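PDB 5TED: Lmo0488 protein from Listeria monocytogenes serovar 1/2a, which senses shikimate through this effector-binding domain and, as a LysR-type regulator, activates transcription of protocatechuate biosynthesis genes, probably by binding their regulatory DNA. Local coordinates for residues I95-Q98 with D99-D102; R115-I118 with D119-F122; L201-G204 with K205-L209. All coordinates share one frame; numbering follows the deposited sequence.

How the contacts relate
All three contacts lie in the effector-binding domain of this LysR-type regulator, a two-lobed fold of the periplasmic-binding-protein kind with shikimate bound between the lobes. Contacts 1 and 2 pack directly on each other, with centres 14 Å apart: L97 CG lies 3.7 Å from F122 CE1, and L97 CD2 3.8 Å from L121 CB. Contact 2 is linked to the ligand site indirectly: the R115 side chain is about 7 Å from shikimate, without touching it, and bonds to the backbone of the pocket residue F108. Contact 3, on the C-terminal helix 191-208, is separate: its nearest atoms are about 13 Å from contact 2 and about 22 Å from contact 1.

Contact 1: residues I95-Q98 with D99-D102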
ATOM      1  N   ILE A  95      24.659  -8.077   9.156  1.00 21.57           N
ATOM      2  CA  ILE A  95      24.985  -9.335   8.491  1.00 31.10           C
ATOM      3  C   ILE A  95      25.477  -9.022   7.088  1.00 22.17           C
ATOM      4  O   ILE A  95      25.314  -7.917   6.585  1.00 24.18           O
ATOM      5  CB  ILE A  95      23.778 -10.304   8.416  1.00 32.59           C
ATOM      6  CG1 ILE A  95      22.641  -9.699   7.574  1.00 31.00           C
ATOM      7  CG2 ILE A  95      23.279 -10.667   9.809  1.00 34.44           C
ATOM      8  CD1 ILE A  95      21.522 -10.714   7.233  1.00 28.21           C
ATOM      9  N   ASP A  96      26.106 -10.011   6.472  1.00 26.94           N
ATOM     10  CA  ASP A  96      26.380 -10.030   5.046  1.00 27.39           C
ATOM     11  C   ASP A  96      25.195 -10.678   4.357  1.00 29.70           C
ATOM     12  O   ASP A  96      24.508 -11.516   4.948  1.00 26.11           O
ATOM     13  CB  ASP A  96      27.650 -10.823   4.746  1.00 31.04           C
ATOM     14  CG  ASP A  96      28.895 -10.186   5.348  1.00 31.89           C
ATOM     15  OD1 ASP A  96      28.879  -8.962   5.617  1.00 30.34           O
ATOM     16  OD2 ASP A  96      29.879 -10.922   5.575  1.00 34.11           O
ATOM     17  N   LEU A  97      24.919 -10.257   3.120  1.00 24.99           N
ATOM     18  CA  LEU A  97      23.761 -10.828   2.436  1.00 25.47           C
ATOM     19  C   LEU A  97      23.884 -12.344   2.335  1.00 28.69           C
ATOM     20  O   LEU A  97      22.885 -13.067   2.461  1.00 22.45           O
ATOM     21  CB  LEU A  97      23.576 -10.199   1.053  1.00 21.74           C
ATOM     22  CG  LEU A  97      22.229 -10.390   0.353  1.00 31.47           C
ATOM     23  CD1 LEU A  97      21.091  -9.961   1.271  1.00 23.96           C
ATOM     24  CD2 LEU A  97      22.197  -9.575  -0.942  1.00 34.06           C
ATOM     25  N   GLN A  98      25.108 -12.852   2.156  1.00 31.58           N
ATOM     26  CA  GLN A  98      25.269 -14.295   2.055  1.00 32.36           C
ATOM     27  C   GLN A  98      24.916 -15.008   3.358  1.00 30.60           C
ATOM     28  O   GLN A  98      24.730 -16.228   3.346  1.00 30.68           O
ATOM     29  CB  GLN A  98      26.697 -14.682   1.643  1.00 38.45           C
ATOM     30  CG  GLN A  98      27.780 -14.265   2.619  1.00 44.63           C
ATOM     31  CD  GLN A  98      29.172 -14.689   2.174  1.00 51.95           C
ATOM     32  OE1 GLN A  98      29.382 -15.103   1.026  1.00 52.06           O
ATOM     33  NE2 GLN A  98      30.127 -14.618   3.095  1.00 53.31           N
ATOM     34  N   ASP A  99      24.838 -14.292   4.483  1.00 24.90           N
ATOM     35  CA  ASP A  99      24.414 -14.951   5.716  1.00 27.06           C
ATOM     36  C   ASP A  99      22.957 -15.390   5.667  1.00 27.35           C
ATOM     37  O   ASP A  99      22.514 -16.092   6.586  1.00 23.20           O
ATOM     38  CB  ASP A  99      24.635 -14.027   6.924  1.00 29.35           C
ATOM     39  CG  ASP A  99      26.098 -13.720   7.176  1.00 33.35           C
ATOM     40  OD1 ASP A  99      26.957 -14.557   6.814  1.00 29.72           O
ATOM     41  OD2 ASP A  99      26.393 -12.632   7.734  1.00 27.46           O
ATOM     42  N   THR A 100      22.209 -14.993   4.633  1.00 23.06           N
ATOM     43  CA  THR A 100      20.794 -15.341   4.492  1.00 24.78           C
ATOM     44  C   THR A 100      20.570 -16.563   3.616  1.00 29.94           C
ATOM     45  O   THR A 100      19.411 -16.930   3.378  1.00 27.24           O
ATOM     46  CB  THR A 100      19.987 -14.164   3.901  1.00 22.26           C
ATOM     47  OG1 THR A 100      20.351 -13.962   2.528  1.00 21.78           O
ATOM     48  CG2 THR A 100      20.232 -12.880   4.682  1.00 23.49           C
ATOM     49  N   ALA A 101      21.646 -17.192   3.131  1.00 27.73           N
ATOM     50  CA  ALA A 101      21.525 -18.200   2.082  1.00 28.94           C
ATOM     51  C   ALA A 101      20.559 -19.315   2.459  1.00 24.90           C
ATOM     52  O   ALA A 101      19.830 -19.827   1.602  1.00 29.14           O
ATOM     53  CB  ALA A 101      22.900 -18.779   1.749  1.00 29.48           C
ATOM     54  N   ASP A 102      20.540 -19.715   3.730  1.00 31.21           N
ATOM     55  CA  ASP A 102      19.747 -20.872   4.131  1.00 29.88           C
ATOM     56  C   ASP A 102      18.250 -20.582   4.256  1.00 33.03           C
ATOM     57  O   ASP A 102      17.471 -21.528   4.400  1.00 29.45           O
ATOM     58  CB  ASP A 102      20.259 -21.432   5.459  1.00 27.86           C
ATOM     59  CG  ASP A 102      21.648 -22.055   5.343  1.00 32.97           C
ATOM     60  OD1 ASP A 102      22.046 -22.460   4.229  1.00 31.03           O
ATOM     61  OD2 ASP A 102      22.326 -22.155   6.381  1.00 36.26           O
TER
HETATM   62  O   HOH W   1      27.447 -17.013   5.030  1.00 37.50           O
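D99 and T100 both turn back onto the residues that precede them, and together they close a short 3-10 turn, 97-100, in the loop joining strand 94-95 to strand 104-108 of the effector-binding domain. The D99 carboxylate reaches the start of the turn, where its OD2 accepts from D96 N at 2.9 Å; this donor stands above the carboxylate plane, 51° out of it. In return the D99 N-H goes to D96 O at 2.8 Å. D96 and D99 are thus joined by two bonds, one from D96 N to the D99 carboxylate and one from D99 N to the D96 backbone carbonyl. The D96 carboxylate has a separate partner: its OD1 makes a weak bond to E172 N. The other D99 oxygen, OD1, takes a water at 3.1 Å.

T100, by contrast with the exposed D99, is buried. Its OG1 sits between the backbone N and the carbonyl carbon (chi1 69°), and this torsion directs the hydroxyl to L97 O at 2.7 Å, almost in line with the carbonyl bond (163° at the oxygen). T100 N bonds to the same L97 O at 3.0 Å from above the carbonyl plane, giving that oxygen two donors from one residue. OG1 is also hydrogen-bonded to Y105 OH of strand 104-108, tying the turn to the neighbouring strand. The threonine methyl has the apolar role: the side chains of I95 and T100 cross at about a right angle, and I95 is also packed on V81 of strand 69-84. Beside this, I95 CB lies 3.6 Å from D99 OD2, and I95 CD1 meets T100 CG2 at 3.6 Å.

Contact 2: residues R115-I118 with D119-F122; sequences RPLI and DSLF
The R115 guanidinium presents its edge to the D119 carboxylate, one turn later on helix 115-124, in a side-on salt bridge of the i to i+4 kind; this helix is the crossover of the beta-alpha-beta unit formed with strands 104-108 and 130-135. R115 NE bonds to D119 OD1 at 2.9 Å, with the oxygen only 12° out of the guanidinium plane, and NH2 bonds to D119 OD2 at 3.0 Å through the syn lone pair. One nitrogen therefore serves each oxygen, although the two flat groups are turned 62° apart instead of lying coplanar. The arginine chain, bent at chi2 and chi3, folds its head round to reach this position. NH1 has other partners, the D110 carboxylate and the carbonyl of F108, so the group is held at two sides, and it links the helix to F108, the pocket residue at the end of strand 104-108.

The other flat group, the F122 ring, lies beside I118, both side chains pointing the same way. I118 CG2 approaches F122 CE2 at 3.7 Å. Y105 makes an edge-to-face pair with this ring.

On the helix flank that packs against L79 of strand 69-84 and H175, L117 and L121 meet through CD1 and CG at 4.1 Å. The backbone bonds of the helix run i to i+4, D119 N reaching R115 O at 2.7 Å. L117 O carries two donors: L121 N at 3.0 Å, and the S120 hydroxyl. The serine OG stands between its own N and carbonyl carbon (chi1 78°), a rotation that turns it back along the helix, where OG donates to L117 O at 2.8 Å.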
ATOM      1  N   ARG A 115      13.804  -4.645  -8.096  1.00 18.76           N
ATOM      2  CA  ARG A 115      14.353  -5.974  -8.355  1.00 22.87           C
ATOM      3  C   ARG A 115      15.684  -5.968  -9.099  1.00 23.40           C
ATOM      4  O   ARG A 115      16.539  -6.808  -8.795  1.00 26.81           O
ATOM      5  CB  ARG A 115      13.337  -6.836  -9.108  1.00 22.12           C
ATOM      6  CG  ARG A 115      12.297  -7.487  -8.184  1.00 18.99           C
ATOM      7  CD  ARG A 115      12.891  -8.614  -7.348  1.00 20.75           C
ATOM      8  NE  ARG A 115      13.499  -9.610  -8.222  1.00 22.24           N
ATOM      9  CZ  ARG A 115      12.792 -10.470  -8.947  1.00 25.04           C
ATOM     10  NH1 ARG A 115      11.463 -10.459  -8.878  1.00 26.04           N
ATOM     11  NH2 ARG A 115      13.412 -11.333  -9.742  1.00 29.12           N
ATOM     12  N   PRO A 116      15.927  -5.062 -10.060  1.00 23.56           N
ATOM     13  CA  PRO A 116      17.273  -5.012 -10.665  1.00 24.03           C
ATOM     14  C   PRO A 116      18.399  -4.886  -9.648  1.00 24.00           C
ATOM     15  O   PRO A 116      19.362  -5.659  -9.699  1.00 21.88           O
ATOM     16  CB  PRO A 116      17.184  -3.799 -11.598  1.00 22.35           C
ATOM     17  CG  PRO A 116      15.754  -3.782 -12.017  1.00 21.35           C
ATOM     18  CD  PRO A 116      14.973  -4.200 -10.785  1.00 21.18           C
ATOM     19  N   LEU A 117      18.301  -3.936  -8.716  1.00 23.43           N
ATOM     20  CA  LEU A 117      19.316  -3.804  -7.671  1.00 23.11           C
ATOM     21  C   LEU A 117      19.400  -5.063  -6.814  1.00 25.50           C
ATOM     22  O   LEU A 117      20.490  -5.605  -6.582  1.00 26.00           O
ATOM     23  CB  LEU A 117      19.018  -2.578  -6.801  1.00 18.03           C
ATOM     24  CG  LEU A 117      19.904  -2.363  -5.574  1.00 17.17           C
ATOM     25  CD1 LEU A 117      21.375  -2.338  -5.980  1.00 17.48           C
ATOM     26  CD2 LEU A 117      19.547  -1.084  -4.839  1.00 19.84           C
ATOM     27  N   ILE A 118      18.260  -5.535  -6.315  1.00 17.05           N
ATOM     28  CA  ILE A 118      18.273  -6.701  -5.435  1.00 19.83           C
ATOM     29  C   ILE A 118      18.878  -7.902  -6.151  1.00 21.12           C
ATOM     30  O   ILE A 118      19.772  -8.575  -5.622  1.00 20.11           O
ATOM     31  CB  ILE A 118      16.856  -7.003  -4.906  1.00 17.30           C
ATOM     32  CG1 ILE A 118      16.436  -5.966  -3.859  1.00 14.91           C
ATOM     33  CG2 ILE A 118      16.799  -8.432  -4.339  1.00 15.98           C
ATOM     34  CD1 ILE A 118      14.934  -5.934  -3.584  1.00 18.00           C
ATOM     35  N   ASP A 119      18.401  -8.196  -7.365  1.00 23.11           N
ATOM     36  CA  ASP A 119      18.945  -9.340  -8.097  1.00 24.57           C
ATOM     37  C   ASP A 119      20.447  -9.190  -8.320  1.00 32.47           C
ATOM     38  O   ASP A 119      21.194 -10.177  -8.271  1.00 31.86           O
ATOM     39  CB  ASP A 119      18.228  -9.507  -9.440  1.00 21.70           C
ATOM     40  CG  ASP A 119      16.771  -9.929  -9.283  1.00 24.15           C
ATOM     41  OD1 ASP A 119      16.359 -10.285  -8.160  1.00 28.30           O
ATOM     42  OD2 ASP A 119      16.033  -9.879 -10.284  1.00 21.58           O
ATOM     43  N   SER A 120      20.913  -7.969  -8.586  1.00 28.34           N
ATOM     44  CA  SER A 120      22.344  -7.811  -8.813  1.00 27.08           C
ATOM     45  C   SER A 120      23.139  -8.060  -7.536  1.00 26.43           C
ATOM     46  O   SER A 120      24.236  -8.629  -7.596  1.00 27.43           O
ATOM     47  CB  SER A 120      22.651  -6.428  -9.392  1.00 31.44           C
ATOM     48  OG  SER A 120      22.618  -5.423  -8.398  1.00 40.09           O
ATOM     49  N   LEU A 121      22.586  -7.704  -6.373  1.00 24.68           N
ATOM     50  CA  LEU A 121      23.278  -7.971  -5.115  1.00 22.98           C
ATOM     51  C   LEU A 121      23.456  -9.471  -4.892  1.00 28.54           C
ATOM     52  O   LEU A 121      24.521  -9.919  -4.454  1.00 27.05           O
ATOM     53  CB  LEU A 121      22.507  -7.343  -3.952  1.00 24.63           C
ATOM     54  CG  LEU A 121      22.354  -5.820  -3.949  1.00 19.36           C
ATOM     55  CD1 LEU A 121      21.625  -5.337  -2.685  1.00 20.10           C
ATOM     56  CD2 LEU A 121      23.725  -5.192  -4.046  1.00 26.07           C
ATOM     57  N   PHE A 122      22.417 -10.261  -5.173  1.00 25.31           N
ATOM     58  CA  PHE A 122      22.532 -11.709  -5.012  1.00 26.70           C
ATOM     59  C   PHE A 122      23.442 -12.309  -6.073  1.00 31.87           C
ATOM     60  O   PHE A 122      24.203 -13.244  -5.792  1.00 33.77           O
ATOM     61  CB  PHE A 122      21.150 -12.380  -5.073  1.00 20.27           C
ATOM     62  CG  PHE A 122      20.328 -12.214  -3.824  1.00 24.56           C
ATOM     63  CD1 PHE A 122      20.690 -12.853  -2.644  1.00 26.87           C
ATOM     64  CD2 PHE A 122      19.163 -11.452  -3.840  1.00 25.78           C
ATOM     65  CE1 PHE A 122      19.934 -12.691  -1.485  1.00 22.74           C
ATOM     66  CE2 PHE A 122      18.385 -11.300  -2.691  1.00 23.12           C
ATOM     67  CZ  PHE A 122      18.770 -11.926  -1.512  1.00 25.57           C
TER

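Contact 3: residues L201-G204 with K205-L209; sequences LRYG and KKHFL
G204 O is gripped by two backbone donors, F208 N at 2.8 Å and L209 N at 2.9 Å, near the close of helix 191-208, where the coil widens into a pi-type turn. The F208 bond spans four residues and the L209 bond five, which is the evidence for the widening. One residue earlier, H207 N makes the ordinary i to i+4 bond to Y203 O at 2.8 Å.

Over this backbone Y203, H207 and F208 form an aromatic cluster. Y203 CG lies anti to the backbone N (chi1 -163°), which carries the ring along the helix toward its later turns. H207 CD2 then sits 3.3 Å above the Y203 ring plane, over its centre, with the two ring planes inclined at 48°. F208 meets the same tyrosine differently: the Y203 edge is directed toward the F208 face in an offset edge-to-face pair, planes at 68° and centroids 5.3 Å apart. Y203 and F208 pack on helix 17-26, where Y203 OH hydrogen-bonds to E20. F208 also touches the glycine, its CD2 lying 3.6 Å from G204 CA.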
ATOM      1  N   LEU A 201      13.448  18.675  -7.214  1.00 12.13           N
ATOM      2  CA  LEU A 201      14.849  18.317  -7.443  1.00 18.72           C
ATOM      3  C   LEU A 201      15.787  19.129  -6.552  1.00 22.62           C
ATOM      4  O   LEU A 201      16.767  18.591  -6.001  1.00 15.74           O
ATOM      5  CB  LEU A 201      15.191  18.515  -8.920  1.00 17.76           C
ATOM      6  CG  LEU A 201      14.551  17.451  -9.826  1.00 24.59           C
ATOM      7  CD1 LEU A 201      14.840  17.714 -11.294  1.00 23.25           C
ATOM      8  CD2 LEU A 201      15.038  16.063  -9.427  1.00 26.21           C
ATOM      9  N   ARG A 202      15.520  20.433  -6.424  1.00 12.73           N
ATOM     10  CA  ARG A 202      16.308  21.274  -5.525  1.00 17.34           C
ATOM     11  C   ARG A 202      16.210  20.776  -4.091  1.00 15.57           C
ATOM     12  O   ARG A 202      17.215  20.710  -3.372  1.00 13.65           O
ATOM     13  CB  ARG A 202      15.841  22.728  -5.602  1.00 23.59           C
ATOM     14  CG  ARG A 202      16.339  23.538  -6.797  1.00 38.05           C
ATOM     15  CD  ARG A 202      16.105  25.059  -6.588  1.00 44.06           C
ATOM     16  NE  ARG A 202      14.766  25.377  -6.078  1.00 49.59           N
ATOM     17  CZ  ARG A 202      13.716  25.682  -6.845  1.00 47.44           C
ATOM     18  NH1 ARG A 202      13.844  25.722  -8.171  1.00 47.45           N
ATOM     19  NH2 ARG A 202      12.533  25.948  -6.290  1.00 30.70           N
ATOM     20  N   TYR A 203      14.991  20.453  -3.651  1.00 17.15           N
ATOM     21  CA  TYR A 203      14.765  19.988  -2.284  1.00 13.38           C
ATOM     22  C   TYR A 203      15.492  18.671  -2.022  1.00 16.23           C
ATOM     23  O   TYR A 203      16.144  18.501  -0.985  1.00 17.41           O
ATOM     24  CB  TYR A 203      13.260  19.814  -2.048  1.00 16.55           C
ATOM     25  CG  TYR A 203      12.893  19.728  -0.577  1.00 14.87           C
ATOM     26  CD1 TYR A 203      12.893  18.506   0.097  1.00 16.77           C
ATOM     27  CD2 TYR A 203      12.583  20.880   0.143  1.00 16.79           C
ATOM     28  CE1 TYR A 203      12.576  18.433   1.441  1.00 11.11           C
ATOM     29  CE2 TYR A 203      12.257  20.825   1.483  1.00 12.56           C
ATOM     30  CZ  TYR A 203      12.259  19.599   2.135  1.00 16.92           C
ATOM     31  OH  TYR A 203      11.949  19.543   3.494  1.00 14.98           O
ATOM     32  N   GLY A 204      15.373  17.721  -2.953  1.00 13.96           N
ATOM     33  CA  GLY A 204      16.055  16.441  -2.796  1.00 11.96           C
ATOM     34  C   GLY A 204      17.565  16.591  -2.743  1.00 18.78           C
ATOM     35  O   GLY A 204      18.243  15.930  -1.951  1.00 16.32           O
ATOM     36  N   LYS A 205      18.115  17.455  -3.594  1.00 13.40           N
ATOM     37  CA  LYS A 205      19.548  17.716  -3.545  1.00 15.54           C
ATOM     38  C   LYS A 205      19.956  18.226  -2.169  1.00 14.51           C
ATOM     39  O   LYS A 205      20.970  17.799  -1.619  1.00 16.88           O
ATOM     40  CB  LYS A 205      19.927  18.713  -4.639  1.00 23.34           C
ATOM     41  CG  LYS A 205      21.420  18.945  -4.802  1.00 36.55           C
ATOM     42  CD  LYS A 205      21.698  19.877  -5.975  1.00 47.08           C
ATOM     43  CE  LYS A 205      23.200  20.056  -6.192  1.00 57.32           C
ATOM     44  NZ  LYS A 205      23.497  20.863  -7.413  1.00 59.62           N
ATOM     45  N   LYS A 206      19.159  19.128  -1.591  1.00 16.24           N
ATOM     46  CA  LYS A 206      19.514  19.760  -0.327  1.00 16.43           C
ATOM     47  C   LYS A 206      19.269  18.842   0.868  1.00 16.57           C
ATOM     48  O   LYS A 206      20.083  18.808   1.800  1.00 20.19           O
ATOM     49  CB  LYS A 206      18.732  21.068  -0.174  1.00 16.77           C
ATOM     50  CG  LYS A 206      19.091  21.864   1.064  1.00 18.51           C
ATOM     51  CD  LYS A 206      18.429  23.216   1.014  1.00 26.07           C
ATOM     52  CE  LYS A 206      18.817  24.062   2.219  1.00 32.71           C
ATOM     53  NZ  LYS A 206      20.261  24.414   2.219  1.00 32.05           N
ATOM     54  N   HIS A 207      18.177  18.071   0.859  1.00 14.60           N
ATOM     55  CA  HIS A 207      17.760  17.364   2.060  1.00 19.38           C
ATOM     56  C   HIS A 207      17.729  15.852   1.955  1.00 23.94           C
ATOM     57  O   HIS A 207      17.730  15.196   3.000  1.00 20.17           O
ATOM     58  CB  HIS A 207      16.364  17.822   2.494  1.00 12.09           C
ATOM     59  CG  HIS A 207      16.267  19.296   2.721  1.00 14.99           C
ATOM     60  ND1 HIS A 207      16.861  19.924   3.795  1.00 14.92           N
ATOM     61  CD2 HIS A 207      15.596  20.257   2.042  1.00 18.69           C
ATOM     62  CE1 HIS A 207      16.595  21.219   3.742  1.00 19.03           C
ATOM     63  NE2 HIS A 207      15.823  21.444   2.692  1.00 19.09           N
ATOM     64  N   PHE A 208      17.638  15.283   0.750  1.00 12.81           N
ATOM     65  CA  PHE A 208      17.440  13.843   0.592  1.00 20.13           C
ATOM     66  C   PHE A 208      18.684  13.087   0.136  1.00 23.05           C
ATOM     67  O   PHE A 208      18.892  11.948   0.566  1.00 24.20           O
ATOM     68  CB  PHE A 208      16.319  13.568  -0.424  1.00 13.79           C
ATOM     69  CG  PHE A 208      14.950  14.048   0.015  1.00 15.68           C
ATOM     70  CD1 PHE A 208      14.659  14.246   1.358  1.00 15.78           C
ATOM     71  CD2 PHE A 208      13.940  14.247  -0.921  1.00 11.07           C
ATOM     72  CE1 PHE A 208      13.380  14.689   1.750  1.00 12.86           C
ATOM     73  CE2 PHE A 208      12.662  14.664  -0.540  1.00 14.36           C
ATOM     74  CZ  PHE A 208      12.388  14.883   0.803  1.00 13.94           C
ATOM     75  N   LEU A 209      19.539  13.690  -0.688  1.00 17.99           N
ATOM     76  CA  LEU A 209      20.576  12.913  -1.357  1.00 18.26           C
ATOM     77  C   LEU A 209      21.930  12.949  -0.661  1.00 31.70           C
ATOM     78  O   LEU A 209      22.755  12.074  -0.928  1.00 36.06           O
ATOM     79  CB  LEU A 209      20.726  13.380  -2.810  1.00 18.42           C
ATOM     80  CG  LEU A 209      19.533  13.063  -3.717  1.00 23.71           C
ATOM     81  CD1 LEU A 209      19.594  13.848  -5.019  1.00 21.19           C
ATOM     82  CD2 LEU A 209      19.474  11.574  -4.025  1.00 24.93           C
TER